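Local atomic coordinates of hypothetical protein aq_1447 (Aquifex aeolicus, PDB entry 1YVU), a protein that uses short single-stranded DNA guides to bind complementary target RNA and cleave it with the help of divalent metal ions. Residues 592-606 / 638-650. Residues are numbered along the deposited sequence; the frame is centred on the assembly and turned at random.
Sequences SLELLEIIKRNNPRF and HQPIKVRKVYGEL
Strands 592-599 and 641-645 pair antiparallel in the RNase H fold of the PIWI domain, the latter within the PIWI box. Paired backbone hydrogen bonds join Glu597 with Arg644 and Ile599 with Lys642; at a classic beta bulge, Val646 and Tyr647 both face Leu595, whose O takes Val646 N at 2.9 Å. Beyond the bulge the Glu594 chain bends at chi2 (-80°), bringing its carboxylate to two backbone amides: OE1 receives Leu650 N (3.1 Å) and OE2 receives Glu649 N (3.0 Å), both on the syn side, Glu649 N well out of the carboxylate plane. With an alanine in place of Glu594, these amides would probably lose their acceptors and this part of the chain be freer to shift. Glu597 and Arg644 run side by side, carboxylate and guanidinium planes 90° apart, in a salt bridge from OE2 to NH1 (3.3 Å). At the far end Asn603 ND2 spans two carbonyls, Ile599 O (2.6 Å) from above its carbonyl plane and, on a lone pair, Pro640 O (2.9 Å), tying the loop back to the strand end. Pro640 CG packs against Phe606 CD1 at 3.5 Å. Strand 565-570 pairs with the other edge of 592-599; helix 652-661 packs on Leu596, Val643 and Leu650, helix 576-589 on Leu593 and Leu595.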
loop_
_atom_site.group_PDB
_atom_site.type_symbol
_atom_site.label_atom_id
_atom_site.label_comp_id
_atom_site.label_asym_id
_atom_site.label_seq_id
_atom_site.Cartn_x
_atom_site.Cartn_y
_atom_site.Cartn_z
ATOM N N SER A 592 -5.692 -6.213 27.317
ATOM C CA SER A 592 -4.586 -5.243 27.251
ATOM C C SER A 592 -4.218 -5.127 25.742
ATOM O O SER A 592 -3.637 -6.036 25.133
ATOM C CB SER A 592 -3.387 -5.666 28.128
ATOM O OG SER A 592 -2.376 -4.662 28.163
ATOM N N LEU A 593 -4.671 -4.025 25.147
ATOM C CA LEU A 593 -4.476 -3.726 23.747
ATOM C C LEU A 593 -3.226 -2.981 23.344
ATOM O O LEU A 593 -2.762 -2.074 24.043
ATOM C CB LEU A 593 -5.655 -2.935 23.233
ATOM C CG LEU A 593 -6.637 -3.641 22.301
ATOM C CD1 LEU A 593 -7.336 -4.803 22.970
ATOM C CD2 LEU A 593 -7.658 -2.618 21.891
ATOM N N GLU A 594 -2.701 -3.397 22.188
ATOM C CA GLU A 594 -1.535 -2.825 21.521
ATOM C C GLU A 594 -1.991 -2.698 20.069
ATOM O O GLU A 594 -2.351 -3.701 19.433
ATOM C CB GLU A 594 -0.325 -3.757 21.556
ATOM C CG GLU A 594 0.122 -4.279 22.905
ATOM C CD GLU A 594 0.954 -3.303 23.736
ATOM O OE1 GLU A 594 1.818 -2.580 23.175
ATOM O OE2 GLU A 594 0.773 -3.309 24.977
ATOM N N LEU A 595 -2.061 -1.457 19.590
ATOM C CA LEU A 595 -2.475 -1.165 18.221
ATOM C C LEU A 595 -1.350 -0.688 17.339
ATOM O O LEU A 595 -0.663 0.302 17.648
ATOM C CB LEU A 595 -3.583 -0.111 18.173
ATOM C CG LEU A 595 -4.905 -0.404 18.875
ATOM C CD1 LEU A 595 -5.844 0.782 18.679
ATOM C CD2 LEU A 595 -5.520 -1.701 18.375
ATOM N N LEU A 596 -1.141 -1.414 16.248
ATOM C CA LEU A 596 -0.112 -1.053 15.292
ATOM C C LEU A 596 -0.686 -0.848 13.909
ATOM O O LEU A 596 -1.594 -1.566 13.492
ATOM C CB LEU A 596 0.980 -2.117 15.201
ATOM C CG LEU A 596 1.647 -2.628 16.472
ATOM C CD1 LEU A 596 2.797 -3.469 16.094
ATOM C CD2 LEU A 596 2.131 -1.501 17.287
ATOM N N GLU A 597 -0.177 0.179 13.238
ATOM C CA GLU A 597 -0.522 0.518 11.859
ATOM C C GLU A 597 0.686 -0.048 11.094
ATOM O O GLU A 597 1.812 0.009 11.611
ATOM C CB GLU A 597 -0.467 2.033 11.663
ATOM C CG GLU A 597 -1.723 2.863 11.848
ATOM C CD GLU A 597 -1.446 4.373 11.588
ATOM O OE1 GLU A 597 -0.281 4.722 11.269
ATOM O OE2 GLU A 597 -2.382 5.217 11.702
ATOM N N ILE A 598 0.465 -0.655 9.923
ATOM C CA ILE A 598 1.593 -1.174 9.119
ATOM C C ILE A 598 1.524 -0.559 7.731
ATOM O O ILE A 598 0.753 -0.990 6.889
ATOM C CB ILE A 598 1.694 -2.743 9.103
ATOM C CG1 ILE A 598 2.148 -3.239 10.481
ATOM C CG2 ILE A 598 2.723 -3.215 8.055
ATOM C CD1 ILE A 598 2.146 -4.714 10.628
ATOM N N ILE A 599 2.334 0.475 7.526
ATOM C CA ILE A 599 2.374 1.221 6.277
ATOM C C ILE A 599 3.464 0.702 5.350
ATOM O O ILE A 599 4.657 0.888 5.628
ATOM C CB ILE A 599 2.555 2.762 6.550
ATOM C CG1 ILE A 599 1.273 3.356 7.135
ATOM C CG2 ILE A 599 2.876 3.544 5.252
ATOM C CD1 ILE A 599 1.104 3.184 8.583
ATOM N N LYS A 600 3.039 0.105 4.231
ATOM C CA LYS A 600 3.958 -0.456 3.240
ATOM C C LYS A 600 4.319 0.466 2.090
ATOM O O LYS A 600 5.421 0.370 1.540
ATOM C CB LYS A 600 3.454 -1.801 2.706
ATOM C CG LYS A 600 1.987 -1.918 2.389
ATOM C CD LYS A 600 1.182 -2.427 3.565
ATOM C CE LYS A 600 -0.305 -2.298 3.248
ATOM N NZ LYS A 600 -0.756 -3.173 2.107
ATOM N N ARG A 601 3.409 1.395 1.789
ATOM C CA ARG A 601 3.582 2.358 0.699
ATOM C C ARG A 601 4.180 3.741 1.077
ATOM O O ARG A 601 3.877 4.289 2.130
ATOM C CB ARG A 601 2.235 2.544 -0.020
ATOM C CG ARG A 601 2.080 1.779 -1.348
ATOM C CD ARG A 601 0.613 1.704 -1.816
ATOM N NE ARG A 601 -0.152 0.720 -1.037
ATOM C CZ ARG A 601 -1.434 0.393 -1.226
ATOM N NH1 ARG A 601 -2.157 0.967 -2.178
ATOM N NH2 ARG A 601 -1.993 -0.544 -0.466
ATOM N N ASN A 602 5.042 4.257 0.194
ATOM C CA ASN A 602 5.712 5.570 0.252
ATOM C C ASN A 602 6.594 5.947 1.460
ATOM O O ASN A 602 6.698 7.120 1.884
ATOM C CB ASN A 602 4.710 6.688 -0.084
ATOM C CG ASN A 602 3.872 6.377 -1.321
ATOM O OD1 ASN A 602 4.367 5.831 -2.305
ATOM N ND2 ASN A 602 2.589 6.689 -1.253
ATOM N N ASN A 603 7.330 4.947 1.919
ATOM C CA ASN A 603 8.208 5.066 3.067
ATOM C C ASN A 603 9.635 5.460 2.691
ATOM O O ASN A 603 9.989 5.455 1.502
ATOM C CB ASN A 603 8.211 3.716 3.791
ATOM C CG ASN A 603 6.863 3.367 4.357
ATOM O OD1 ASN A 603 6.175 4.199 4.965
ATOM N ND2 ASN A 603 6.465 2.124 4.148
ATOM N N PRO A 604 10.438 5.923 3.678
ATOM C CA PRO A 604 11.825 6.295 3.381
ATOM C C PRO A 604 12.610 5.015 3.145
ATOM O O PRO A 604 12.509 4.068 3.932
ATOM C CB PRO A 604 12.265 6.983 4.661
ATOM C CG PRO A 604 11.027 7.605 5.155
ATOM C CD PRO A 604 10.038 6.501 4.977
ATOM N N ARG A 605 13.322 4.976 2.020
ATOM C CA ARG A 605 14.105 3.814 1.630
ATOM C C ARG A 605 15.449 3.717 2.350
ATOM O O ARG A 605 15.786 4.610 3.123
ATOM C CB ARG A 605 14.247 3.774 0.103
ATOM C CG ARG A 605 12.921 3.470 -0.653
ATOM C CD ARG A 605 13.160 2.863 -2.055
ATOM N NE ARG A 605 12.233 3.368 -3.068
ATOM C CZ ARG A 605 12.351 4.549 -3.681
ATOM N NH1 ARG A 605 13.374 5.347 -3.391
ATOM N NH2 ARG A 605 11.428 4.961 -4.544
ATOM N N PHE A 606 16.091 2.548 2.238
ATOM C CA PHE A 606 17.413 2.281 2.823
ATOM C C PHE A 606 18.386 2.081 1.665
ATOM O O PHE A 606 18.137 1.273 0.746
ATOM C CB PHE A 606 17.441 1.009 3.656
ATOM C CG PHE A 606 16.771 1.129 5.003
ATOM C CD1 PHE A 606 15.575 0.450 5.256
ATOM C CD2 PHE A 606 17.371 1.830 6.069
ATOM C CE1 PHE A 606 14.982 0.462 6.547
ATOM C CE2 PHE A 606 16.766 1.838 7.378
ATOM C CZ PHE A 606 15.585 1.153 7.600
ATOM N N HIS A 638 13.554 -2.767 -2.779
ATOM C CA HIS A 638 13.521 -2.692 -1.336
ATOM C C HIS A 638 12.616 -1.627 -0.784
ATOM O O HIS A 638 12.929 -0.436 -0.781
ATOM C CB HIS A 638 14.867 -2.663 -0.639
ATOM C CG HIS A 638 14.755 -3.108 0.783
ATOM N ND1 HIS A 638 14.611 -2.216 1.828
ATOM C CD2 HIS A 638 14.560 -4.339 1.314
ATOM C CE1 HIS A 638 14.321 -2.882 2.931
ATOM N NE2 HIS A 638 14.281 -4.172 2.647
ATOM N N GLN A 639 11.510 -2.128 -0.248
ATOM C CA GLN A 639 10.466 -1.332 0.340
ATOM C C GLN A 639 10.425 -1.546 1.862
ATOM O O GLN A 639 10.013 -2.618 2.336
ATOM C CB GLN A 639 9.117 -1.740 -0.257
ATOM C CG GLN A 639 9.092 -2.095 -1.743
ATOM C CD GLN A 639 8.094 -1.254 -2.510
ATOM O OE1 GLN A 639 8.210 -0.023 -2.542
ATOM N NE2 GLN A 639 7.099 -1.906 -3.119
ATOM N N PRO A 640 10.896 -0.551 2.650
ATOM C CA PRO A 640 10.873 -0.692 4.108
ATOM C C PRO A 640 9.472 -0.342 4.585
ATOM O O PRO A 640 8.809 0.507 3.980
ATOM C CB PRO A 640 11.849 0.396 4.568
ATOM C CG PRO A 640 12.628 0.727 3.382
ATOM C CD PRO A 640 11.646 0.665 2.284
ATOM N N ILE A 641 9.000 -0.993 5.640
ATOM C CA ILE A 641 7.668 -0.661 6.158
ATOM C C ILE A 641 7.761 0.354 7.312
ATOM O O ILE A 641 8.831 0.561 7.899
ATOM C CB ILE A 641 6.848 -1.923 6.579
ATOM C CG1 ILE A 641 7.347 -2.485 7.913
ATOM C CG2 ILE A 641 6.880 -2.977 5.453
ATOM C CD1 ILE A 641 6.401 -3.435 8.572
ATOM N N LYS A 642 6.660 1.048 7.576
ATOM C CA LYS A 642 6.622 2.008 8.669
ATOM C C LYS A 642 5.599 1.459 9.620
ATOM O O LYS A 642 4.446 1.234 9.251
ATOM C CB LYS A 642 6.261 3.417 8.195
ATOM C CG LYS A 642 5.964 4.418 9.302
ATOM C CD LYS A 642 5.708 5.812 8.758
ATOM C CE LYS A 642 4.666 6.526 9.606
ATOM N NZ LYS A 642 4.673 8.006 9.393
ATOM N N VAL A 643 6.086 1.134 10.817
ATOM C CA VAL A 643 5.284 0.577 11.921
ATOM C C VAL A 643 5.010 1.730 12.869
ATOM O O VAL A 643 5.932 2.443 13.229
ATOM C CB VAL A 643 6.079 -0.501 12.713
ATOM C CG1 VAL A 643 5.268 -1.001 13.902
ATOM C CG2 VAL A 643 6.494 -1.645 11.807
ATOM N N ARG A 644 3.749 1.908 13.252
ATOM C CA ARG A 644 3.378 2.971 14.163
ATOM C C ARG A 644 2.644 2.404 15.370
ATOM O O ARG A 644 1.761 1.565 15.217
ATOM C CB ARG A 644 2.519 4.018 13.448
ATOM C CG ARG A 644 2.211 5.264 14.302
ATOM C CD ARG A 644 1.216 6.198 13.645
ATOM N NE ARG A 644 0.548 7.035 14.641
ATOM C CZ ARG A 644 -0.528 7.788 14.415
ATOM N NH1 ARG A 644 -1.097 7.838 13.205
ATOM N NH2 ARG A 644 -1.053 8.478 15.418
ATOM N N LYS A 645 3.071 2.794 16.570
ATOM C CA LYS A 645 2.410 2.337 17.787
ATOM C C LYS A 645 1.412 3.421 18.053
ATOM O O LYS A 645 1.763 4.523 18.494
ATOM C CB LYS A 645 3.371 2.213 18.964
ATOM C CG LYS A 645 2.700 1.725 20.256
ATOM C CD LYS A 645 3.705 1.573 21.389
ATOM C CE LYS A 645 3.810 2.761 22.299
ATOM N NZ LYS A 645 4.831 2.505 23.376
ATOM N N VAL A 646 0.167 3.116 17.717
ATOM C CA VAL A 646 -0.912 4.064 17.878
ATOM C C VAL A 646 -1.283 4.072 19.335
ATOM O O VAL A 646 -1.217 5.110 19.977
ATOM C CB VAL A 646 -2.099 3.697 16.965
ATOM C CG1 VAL A 646 -3.251 4.728 17.089
ATOM C CG2 VAL A 646 -1.627 3.650 15.549
ATOM N N TYR A 647 -1.522 2.873 19.853
ATOM C CA TYR A 647 -1.892 2.636 21.240
ATOM C C TYR A 647 -1.034 1.453 21.658
ATOM O O TYR A 647 -0.829 0.531 20.861
ATOM C CB TYR A 647 -3.387 2.306 21.321
ATOM C CG TYR A 647 -4.011 2.259 22.702
ATOM C CD1 TYR A 647 -4.359 3.452 23.389
ATOM C CD2 TYR A 647 -4.301 1.019 23.317
ATOM C CE1 TYR A 647 -4.994 3.404 24.674
ATOM C CE2 TYR A 647 -4.926 0.956 24.598
ATOM C CZ TYR A 647 -5.269 2.149 25.270
ATOM O OH TYR A 647 -5.854 2.066 26.518
ATOM N N GLY A 648 -0.481 1.513 22.870
ATOM C CA GLY A 648 0.374 0.437 23.347
ATOM C C GLY A 648 1.184 0.692 24.601
ATOM O O GLY A 648 1.674 1.790 24.848
ATOM N N GLU A 649 1.382 -0.385 25.351
ATOM C CA GLU A 649 2.099 -0.407 26.626
ATOM C C GLU A 649 3.549 -0.835 26.398
ATOM O O GLU A 649 4.443 -0.432 27.156
ATOM C CB GLU A 649 1.347 -1.403 27.512
ATOM C CG GLU A 649 1.859 -1.789 28.863
ATOM C CD GLU A 649 1.124 -3.035 29.339
ATOM O OE1 GLU A 649 1.783 -4.081 29.485
ATOM O OE2 GLU A 649 -0.115 -2.985 29.530
ATOM N N LEU A 650 3.759 -1.642 25.344
ATOM C CA LEU A 650 5.079 -2.178 24.959
ATOM C C LEU A 650 5.873 -1.235 24.051
ATOM O O LEU A 650 5.292 -0.457 23.314
ATOM C CB LEU A 650 4.923 -3.537 24.246
ATOM C CG LEU A 650 4.266 -4.738 24.947
ATOM C CD1 LEU A 650 4.191 -5.913 23.995
ATOM C CD2 LEU A 650 4.996 -5.147 26.218
#